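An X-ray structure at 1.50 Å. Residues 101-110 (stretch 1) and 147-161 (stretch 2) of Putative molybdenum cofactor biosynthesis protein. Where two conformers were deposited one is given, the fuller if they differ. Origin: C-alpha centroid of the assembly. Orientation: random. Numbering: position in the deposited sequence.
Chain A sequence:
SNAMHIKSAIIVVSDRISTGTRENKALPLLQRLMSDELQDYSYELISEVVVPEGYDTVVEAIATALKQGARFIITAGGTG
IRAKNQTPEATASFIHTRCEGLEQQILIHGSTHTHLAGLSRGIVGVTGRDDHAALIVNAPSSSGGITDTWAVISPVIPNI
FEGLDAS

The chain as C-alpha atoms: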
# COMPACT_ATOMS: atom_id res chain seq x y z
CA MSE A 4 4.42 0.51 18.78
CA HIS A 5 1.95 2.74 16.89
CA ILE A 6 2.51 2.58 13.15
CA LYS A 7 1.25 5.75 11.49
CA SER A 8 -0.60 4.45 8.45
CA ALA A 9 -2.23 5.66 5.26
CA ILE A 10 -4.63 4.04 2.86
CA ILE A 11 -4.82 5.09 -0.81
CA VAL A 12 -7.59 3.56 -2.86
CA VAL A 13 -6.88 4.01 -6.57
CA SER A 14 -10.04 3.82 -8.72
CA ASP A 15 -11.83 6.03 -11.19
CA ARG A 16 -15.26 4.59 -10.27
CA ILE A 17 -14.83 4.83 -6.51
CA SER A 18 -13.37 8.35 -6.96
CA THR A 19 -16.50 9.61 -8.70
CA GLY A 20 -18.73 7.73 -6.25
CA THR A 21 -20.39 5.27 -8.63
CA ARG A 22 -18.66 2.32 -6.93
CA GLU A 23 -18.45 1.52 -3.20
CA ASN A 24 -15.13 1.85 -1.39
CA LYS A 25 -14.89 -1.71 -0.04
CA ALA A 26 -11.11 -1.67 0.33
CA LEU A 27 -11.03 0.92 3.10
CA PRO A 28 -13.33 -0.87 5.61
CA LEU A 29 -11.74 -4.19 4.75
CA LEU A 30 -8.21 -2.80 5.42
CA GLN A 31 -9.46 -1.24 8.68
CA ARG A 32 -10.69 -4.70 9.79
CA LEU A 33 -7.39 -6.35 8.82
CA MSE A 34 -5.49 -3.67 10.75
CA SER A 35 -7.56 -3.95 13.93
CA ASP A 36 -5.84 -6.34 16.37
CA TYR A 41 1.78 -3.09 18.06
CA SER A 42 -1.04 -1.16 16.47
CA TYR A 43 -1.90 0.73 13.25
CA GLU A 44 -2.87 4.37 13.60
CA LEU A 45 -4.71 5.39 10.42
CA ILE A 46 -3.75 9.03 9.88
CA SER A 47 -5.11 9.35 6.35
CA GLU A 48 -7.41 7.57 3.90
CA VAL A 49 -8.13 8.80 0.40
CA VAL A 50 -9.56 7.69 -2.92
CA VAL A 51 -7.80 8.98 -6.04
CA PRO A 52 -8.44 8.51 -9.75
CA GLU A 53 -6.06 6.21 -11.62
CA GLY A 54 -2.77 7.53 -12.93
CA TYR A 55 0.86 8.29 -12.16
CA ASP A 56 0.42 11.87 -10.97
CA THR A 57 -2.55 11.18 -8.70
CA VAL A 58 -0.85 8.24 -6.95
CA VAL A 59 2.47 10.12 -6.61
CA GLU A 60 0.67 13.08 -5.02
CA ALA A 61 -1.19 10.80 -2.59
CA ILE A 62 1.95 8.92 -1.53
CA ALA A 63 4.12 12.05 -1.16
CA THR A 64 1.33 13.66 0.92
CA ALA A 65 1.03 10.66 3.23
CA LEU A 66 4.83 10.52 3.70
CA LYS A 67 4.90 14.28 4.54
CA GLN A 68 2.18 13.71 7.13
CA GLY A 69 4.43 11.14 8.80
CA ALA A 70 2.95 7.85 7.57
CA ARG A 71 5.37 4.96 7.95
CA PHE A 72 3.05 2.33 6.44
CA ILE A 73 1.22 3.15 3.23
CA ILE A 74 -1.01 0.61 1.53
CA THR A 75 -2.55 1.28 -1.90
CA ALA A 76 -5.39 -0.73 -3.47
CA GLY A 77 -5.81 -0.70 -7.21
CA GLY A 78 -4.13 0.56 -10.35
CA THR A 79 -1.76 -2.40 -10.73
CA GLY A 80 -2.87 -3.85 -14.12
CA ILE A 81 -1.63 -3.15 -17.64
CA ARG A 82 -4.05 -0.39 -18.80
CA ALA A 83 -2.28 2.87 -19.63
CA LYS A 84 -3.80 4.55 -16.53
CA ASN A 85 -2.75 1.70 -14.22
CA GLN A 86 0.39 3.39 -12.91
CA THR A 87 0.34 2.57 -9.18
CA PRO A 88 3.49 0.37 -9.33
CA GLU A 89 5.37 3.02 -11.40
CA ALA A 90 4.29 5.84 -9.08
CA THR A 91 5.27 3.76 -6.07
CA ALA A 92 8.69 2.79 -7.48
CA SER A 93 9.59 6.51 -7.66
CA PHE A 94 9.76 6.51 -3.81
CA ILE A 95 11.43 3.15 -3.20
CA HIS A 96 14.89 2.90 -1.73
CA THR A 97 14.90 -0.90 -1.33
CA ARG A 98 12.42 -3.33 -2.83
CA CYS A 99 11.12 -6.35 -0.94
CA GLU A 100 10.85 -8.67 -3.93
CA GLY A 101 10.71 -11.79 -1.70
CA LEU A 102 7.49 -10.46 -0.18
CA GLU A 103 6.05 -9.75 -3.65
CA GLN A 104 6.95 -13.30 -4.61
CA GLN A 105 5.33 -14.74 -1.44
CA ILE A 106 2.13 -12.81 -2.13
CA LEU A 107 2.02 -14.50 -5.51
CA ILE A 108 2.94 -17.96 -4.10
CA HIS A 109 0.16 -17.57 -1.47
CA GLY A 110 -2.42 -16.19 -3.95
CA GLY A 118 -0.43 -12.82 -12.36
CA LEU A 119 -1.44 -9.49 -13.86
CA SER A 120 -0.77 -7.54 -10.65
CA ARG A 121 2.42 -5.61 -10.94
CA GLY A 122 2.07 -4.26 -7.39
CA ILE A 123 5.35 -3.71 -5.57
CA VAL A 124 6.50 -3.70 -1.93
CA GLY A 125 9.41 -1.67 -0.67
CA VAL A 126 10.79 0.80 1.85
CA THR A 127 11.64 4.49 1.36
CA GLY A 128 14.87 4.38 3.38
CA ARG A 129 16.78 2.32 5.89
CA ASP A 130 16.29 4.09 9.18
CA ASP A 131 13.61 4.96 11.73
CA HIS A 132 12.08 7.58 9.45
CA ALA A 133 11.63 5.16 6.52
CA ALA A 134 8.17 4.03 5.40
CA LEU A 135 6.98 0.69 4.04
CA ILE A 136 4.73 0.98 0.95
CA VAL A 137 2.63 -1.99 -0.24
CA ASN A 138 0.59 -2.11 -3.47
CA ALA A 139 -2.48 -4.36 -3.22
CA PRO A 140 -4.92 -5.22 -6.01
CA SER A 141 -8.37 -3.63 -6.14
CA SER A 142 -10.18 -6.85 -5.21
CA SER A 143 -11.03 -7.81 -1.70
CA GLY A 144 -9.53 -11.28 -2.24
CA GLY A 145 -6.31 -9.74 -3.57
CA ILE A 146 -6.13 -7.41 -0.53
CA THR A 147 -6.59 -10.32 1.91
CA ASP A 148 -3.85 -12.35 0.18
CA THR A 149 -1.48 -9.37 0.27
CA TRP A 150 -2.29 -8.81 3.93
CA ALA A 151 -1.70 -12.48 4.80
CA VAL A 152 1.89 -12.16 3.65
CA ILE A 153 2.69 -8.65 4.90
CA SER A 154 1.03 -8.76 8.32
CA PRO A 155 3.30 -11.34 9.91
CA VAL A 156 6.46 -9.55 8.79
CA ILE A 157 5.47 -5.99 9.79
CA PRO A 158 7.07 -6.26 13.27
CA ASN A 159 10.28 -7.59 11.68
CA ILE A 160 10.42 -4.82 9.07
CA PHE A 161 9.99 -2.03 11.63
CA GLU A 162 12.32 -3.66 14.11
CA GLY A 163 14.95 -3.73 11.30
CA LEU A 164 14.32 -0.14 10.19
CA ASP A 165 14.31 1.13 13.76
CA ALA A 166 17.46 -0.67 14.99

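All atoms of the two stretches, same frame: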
# COMPACT_ATOMS: atom_id res chain seq x y z
N GLY A 101 11.08 -10.53 -2.38
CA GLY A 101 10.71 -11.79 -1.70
C GLY A 101 9.26 -11.71 -1.25
O GLY A 101 8.49 -12.65 -1.41
N LEU A 102 8.87 -10.59 -0.63
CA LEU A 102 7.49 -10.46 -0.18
C LEU A 102 6.51 -10.44 -1.37
O LEU A 102 5.45 -11.08 -1.33
CB LEU A 102 7.32 -9.21 0.69
CG LEU A 102 8.10 -9.19 2.02
CD1 LEU A 102 7.89 -7.88 2.83
CD2 LEU A 102 7.78 -10.39 2.86
N GLU A 103 6.85 -9.69 -2.44
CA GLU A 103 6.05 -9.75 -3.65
C GLU A 103 5.87 -11.18 -4.14
O GLU A 103 4.80 -11.58 -4.57
CB GLU A 103 6.73 -8.96 -4.79
CG GLU A 103 6.92 -7.50 -4.38
CD GLU A 103 7.72 -6.67 -5.35
OE1 GLU A 103 7.98 -7.16 -6.48
OE2 GLU A 103 8.08 -5.53 -4.97
N GLN A 104 6.97 -11.92 -4.15
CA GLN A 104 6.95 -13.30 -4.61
C GLN A 104 6.08 -14.17 -3.71
O GLN A 104 5.32 -15.03 -4.23
CB GLN A 104 8.39 -13.83 -4.72
CG GLN A 104 9.11 -13.12 -5.86
CD GLN A 104 10.56 -13.50 -5.93
OE1 GLN A 104 10.94 -14.58 -5.48
NE2 GLN A 104 11.38 -12.62 -6.54
N GLN A 105 6.15 -13.96 -2.39
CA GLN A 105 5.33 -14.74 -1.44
C GLN A 105 3.85 -14.44 -1.62
O GLN A 105 3.02 -15.33 -1.50
CB GLN A 105 5.74 -14.45 0.01
CG GLN A 105 7.08 -15.04 0.39
CD GLN A 105 7.31 -15.10 1.90
OE1 GLN A 105 7.87 -16.09 2.42
NE2 GLN A 105 6.89 -14.05 2.61
N ILE A 106 3.53 -13.18 -1.93
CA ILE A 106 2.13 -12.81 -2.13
C ILE A 106 1.57 -13.59 -3.32
O ILE A 106 0.43 -14.09 -3.28
CB ILE A 106 1.98 -11.29 -2.36
CG1 ILE A 106 2.21 -10.54 -1.07
CG2 ILE A 106 0.61 -10.97 -2.99
CD1 ILE A 106 2.51 -9.04 -1.30
N LEU A 107 2.41 -13.74 -4.34
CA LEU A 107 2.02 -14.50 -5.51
C LEU A 107 1.96 -16.02 -5.22
O LEU A 107 1.02 -16.70 -5.64
CB LEU A 107 3.01 -14.18 -6.62
CG LEU A 107 2.46 -14.49 -7.99
CD1 LEU A 107 1.01 -13.99 -8.21
CD2 LEU A 107 3.42 -13.85 -8.94
N ILE A 108 2.94 -16.55 -4.47
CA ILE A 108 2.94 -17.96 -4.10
C ILE A 108 1.68 -18.28 -3.28
O ILE A 108 0.99 -19.28 -3.56
CB ILE A 108 4.22 -18.33 -3.31
CG1 ILE A 108 5.45 -18.30 -4.22
CG2 ILE A 108 4.07 -19.70 -2.61
CD1 ILE A 108 6.79 -18.19 -3.46
N HIS A 109 1.35 -17.41 -2.33
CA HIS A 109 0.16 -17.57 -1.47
C HIS A 109 -1.17 -17.38 -2.22
O HIS A 109 -2.17 -18.00 -1.88
CB HIS A 109 0.19 -16.57 -0.29
CG HIS A 109 -0.92 -16.78 0.70
ND1 HIS A 109 -1.95 -15.88 0.87
CD2 HIS A 109 -1.17 -17.80 1.55
CE1 HIS A 109 -2.77 -16.33 1.80
NE2 HIS A 109 -2.31 -17.49 2.24
N GLY A 110 -1.20 -16.49 -3.21
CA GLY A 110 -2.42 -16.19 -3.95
C GLY A 110 -2.57 -17.01 -5.23
O GLY A 110 -3.69 -17.30 -5.68
N THR A 147 -6.78 -9.38 0.79
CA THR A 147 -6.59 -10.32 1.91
C THR A 147 -5.36 -11.21 1.73
O THR A 147 -4.68 -11.57 2.71
CB THR A 147 -7.84 -11.19 2.18
OG1 THR A 147 -8.09 -12.05 1.07
CG2 THR A 147 -9.06 -10.29 2.44
N ASP A 148 -5.06 -11.58 0.49
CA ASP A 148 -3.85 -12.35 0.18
C ASP A 148 -2.57 -11.51 0.41
O ASP A 148 -1.57 -12.00 0.96
CB ASP A 148 -3.88 -12.88 -1.24
CG ASP A 148 -4.80 -14.09 -1.40
OD1 ASP A 148 -5.14 -14.77 -0.40
OD2 ASP A 148 -5.19 -14.34 -2.56
N THR A 149 -2.63 -10.24 0.02
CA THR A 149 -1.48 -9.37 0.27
C THR A 149 -1.26 -9.24 1.77
O THR A 149 -0.14 -9.38 2.27
CB THR A 149 -1.71 -7.98 -0.37
OG1 THR A 149 -1.67 -8.14 -1.79
CG2 THR A 149 -0.69 -6.98 0.10
N TRP A 150 -2.35 -8.99 2.50
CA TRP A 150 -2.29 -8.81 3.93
C TRP A 150 -1.75 -10.05 4.64
O TRP A 150 -0.97 -9.96 5.59
CB TRP A 150 -3.68 -8.45 4.49
CG TRP A 150 -3.55 -7.99 5.86
CD1 TRP A 150 -3.78 -8.72 7.01
CD2 TRP A 150 -3.13 -6.69 6.29
NE1 TRP A 150 -3.56 -7.94 8.10
CE2 TRP A 150 -3.15 -6.69 7.69
CE3 TRP A 150 -2.73 -5.52 5.61
CZ2 TRP A 150 -2.79 -5.57 8.46
CZ3 TRP A 150 -2.39 -4.39 6.36
CH2 TRP A 150 -2.41 -4.43 7.77
N ALA A 151 -2.16 -11.24 4.18
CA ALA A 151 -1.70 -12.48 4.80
C ALA A 151 -0.20 -12.62 4.78
O ALA A 151 0.39 -13.24 5.67
CB ALA A 151 -2.35 -13.69 4.10
N VAL A 152 0.42 -12.09 3.73
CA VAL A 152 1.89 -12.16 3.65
C VAL A 152 2.56 -11.02 4.42
O VAL A 152 3.58 -11.22 5.11
CB VAL A 152 2.34 -12.17 2.19
CG1 VAL A 152 3.88 -11.96 2.09
CG2 VAL A 152 1.87 -13.48 1.50
N ILE A 153 2.03 -9.81 4.28
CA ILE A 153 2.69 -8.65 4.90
C ILE A 153 2.52 -8.62 6.40
O ILE A 153 3.46 -8.31 7.13
CB ILE A 153 2.11 -7.33 4.31
CG1 ILE A 153 2.41 -7.28 2.80
CG2 ILE A 153 2.62 -6.05 5.09
CD1 ILE A 153 3.87 -7.20 2.45
N SER A 154 1.31 -8.92 6.88
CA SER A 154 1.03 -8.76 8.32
C SER A 154 2.06 -9.42 9.23
O SER A 154 2.57 -8.78 10.17
CB SER A 154 -0.37 -9.31 8.64
OG SER A 154 -0.67 -9.06 10.00
N PRO A 155 2.38 -10.70 8.98
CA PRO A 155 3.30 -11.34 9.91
C PRO A 155 4.71 -10.75 9.90
O PRO A 155 5.45 -10.94 10.87
CB PRO A 155 3.34 -12.81 9.43
CG PRO A 155 2.13 -12.95 8.55
CD PRO A 155 1.90 -11.63 7.94
N VAL A 156 5.07 -10.04 8.84
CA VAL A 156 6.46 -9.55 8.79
C VAL A 156 6.60 -8.07 9.15
O VAL A 156 7.71 -7.57 9.25
CB VAL A 156 7.15 -9.90 7.46
CG1 VAL A 156 7.22 -11.42 7.28
CG2 VAL A 156 6.45 -9.25 6.29
N ILE A 157 5.48 -7.41 9.38
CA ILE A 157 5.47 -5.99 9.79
C ILE A 157 6.37 -5.71 11.00
O ILE A 157 7.24 -4.80 10.94
CB ILE A 157 4.01 -5.53 10.05
CG1 ILE A 157 3.30 -5.30 8.72
CG2 ILE A 157 3.94 -4.30 10.96
CD1 ILE A 157 3.92 -4.27 7.85
N PRO A 158 6.17 -6.45 12.12
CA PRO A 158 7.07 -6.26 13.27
C PRO A 158 8.55 -6.38 12.90
O PRO A 158 9.37 -5.59 13.36
CB PRO A 158 6.68 -7.38 14.23
CG PRO A 158 5.44 -7.95 13.71
CD PRO A 158 5.11 -7.45 12.40
N ASN A 159 8.89 -7.36 12.07
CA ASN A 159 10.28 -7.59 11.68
C ASN A 159 10.85 -6.46 10.82
O ASN A 159 11.99 -6.04 10.99
CB ASN A 159 10.38 -8.93 10.98
CG ASN A 159 9.81 -10.05 11.84
OD1 ASN A 159 10.53 -10.62 12.64
ND2 ASN A 159 8.50 -10.29 11.75
N ILE A 160 10.03 -5.97 9.89
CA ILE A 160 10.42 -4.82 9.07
C ILE A 160 10.71 -3.59 9.96
O ILE A 160 11.79 -2.97 9.82
CB ILE A 160 9.39 -4.52 8.00
CG1 ILE A 160 9.35 -5.72 7.03
CG2 ILE A 160 9.75 -3.21 7.26
CD1 ILE A 160 8.26 -5.67 5.94
N PHE A 161 9.78 -3.24 10.85
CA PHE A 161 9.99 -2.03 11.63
C PHE A 161 11.07 -2.21 12.69
O PHE A 161 11.80 -1.27 12.99
CB PHE A 161 8.66 -1.51 12.20
CG PHE A 161 7.82 -0.86 11.14
CD1 PHE A 161 8.15 0.38 10.64
CD2 PHE A 161 6.75 -1.52 10.57
CE1 PHE A 161 7.41 0.97 9.61
CE2 PHE A 161 6.00 -0.93 9.54
CZ PHE A 161 6.33 0.32 9.08
O HOH W 1 5.36 -13.36 5.07

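Two helices can be held together largely by the fit of side chains, with an apolar core, and residues 101-110 and 147-161 of this putative molybdenum cofactor biosynthesis protein illustrate the principle. The helix 101-109 and the helix through 147-153 run at 128° to each other, their axes approaching to 8.8 Å, and 535 Å² of surface is buried between the stretches, both sides summed. No direct hydrogen bond crosses between them; backbone amides and carbonyls are largely occupied within each helix, and most of the contact is made by side chains.

The centre of the packing is a knob in a hole. Val-152 points its CA-to-CB bond toward the first helix and sits among Leu-102, Gln-105, Ile-106 and His-109, which line one side of that helix. Its CB lies 3.6 Å from Ile-106 CG1, while Val-152 CG1 is 3.7 Å from Gln-105 NE2 and Val-152 CG2 is 3.9 Å from His-109 CB. A short, beta-branched side chain suits this place: its two methyl groups spread toward different walls of the hole.

Leu-102 extends the apolar contact toward the C-terminal part of stretch 2. In its m,t rotamer it carries CD1 to 3.8 Å from Ile-160 CD1 and 4.1 Å from Ile-153 CD1, and CD2 to 3.9 Å from Val-156 CG2. The forked end of leucine thus reaches Ile-153, Val-156 and Ile-160. Ile-153 leaves its backbone sideways, but the end of its side chain comes nearer, and its CD1 lies 4.4 Å from Ile-106 CD1. Nearby, Ile-106 CG2 packs 3.8 Å from Thr-149 OG1, and Ile-106 CA is 5.5 Å from Thr-149 CA.

At the His-109 end of the contact the partners are more mixed. The imidazole of His-109 lies obliquely to its neighbours, with CE1 3.5 Å from Ala-151 CB and 3.6 Å from Asp-148 OD1; the small alanine leaves the ring a close approach. Gly-110 brings its CA to 3.6 Å from Asp-148 OD2, and the absence of a side chain matters here, because a CB in ideal position would lie only 3.3 Å from that oxygen and 3.1 Å from Ile-106 O.

A water supplies the polar link that direct contacts lack. It donates to Val-152 O, 2.8 Å from the water oxygen, and accepts a weak hydrogen bond from Gln-105 NE2 at 3.0 Å. The exposed glutamine combines a van der Waals contact through its amide with a water-mediated bridge.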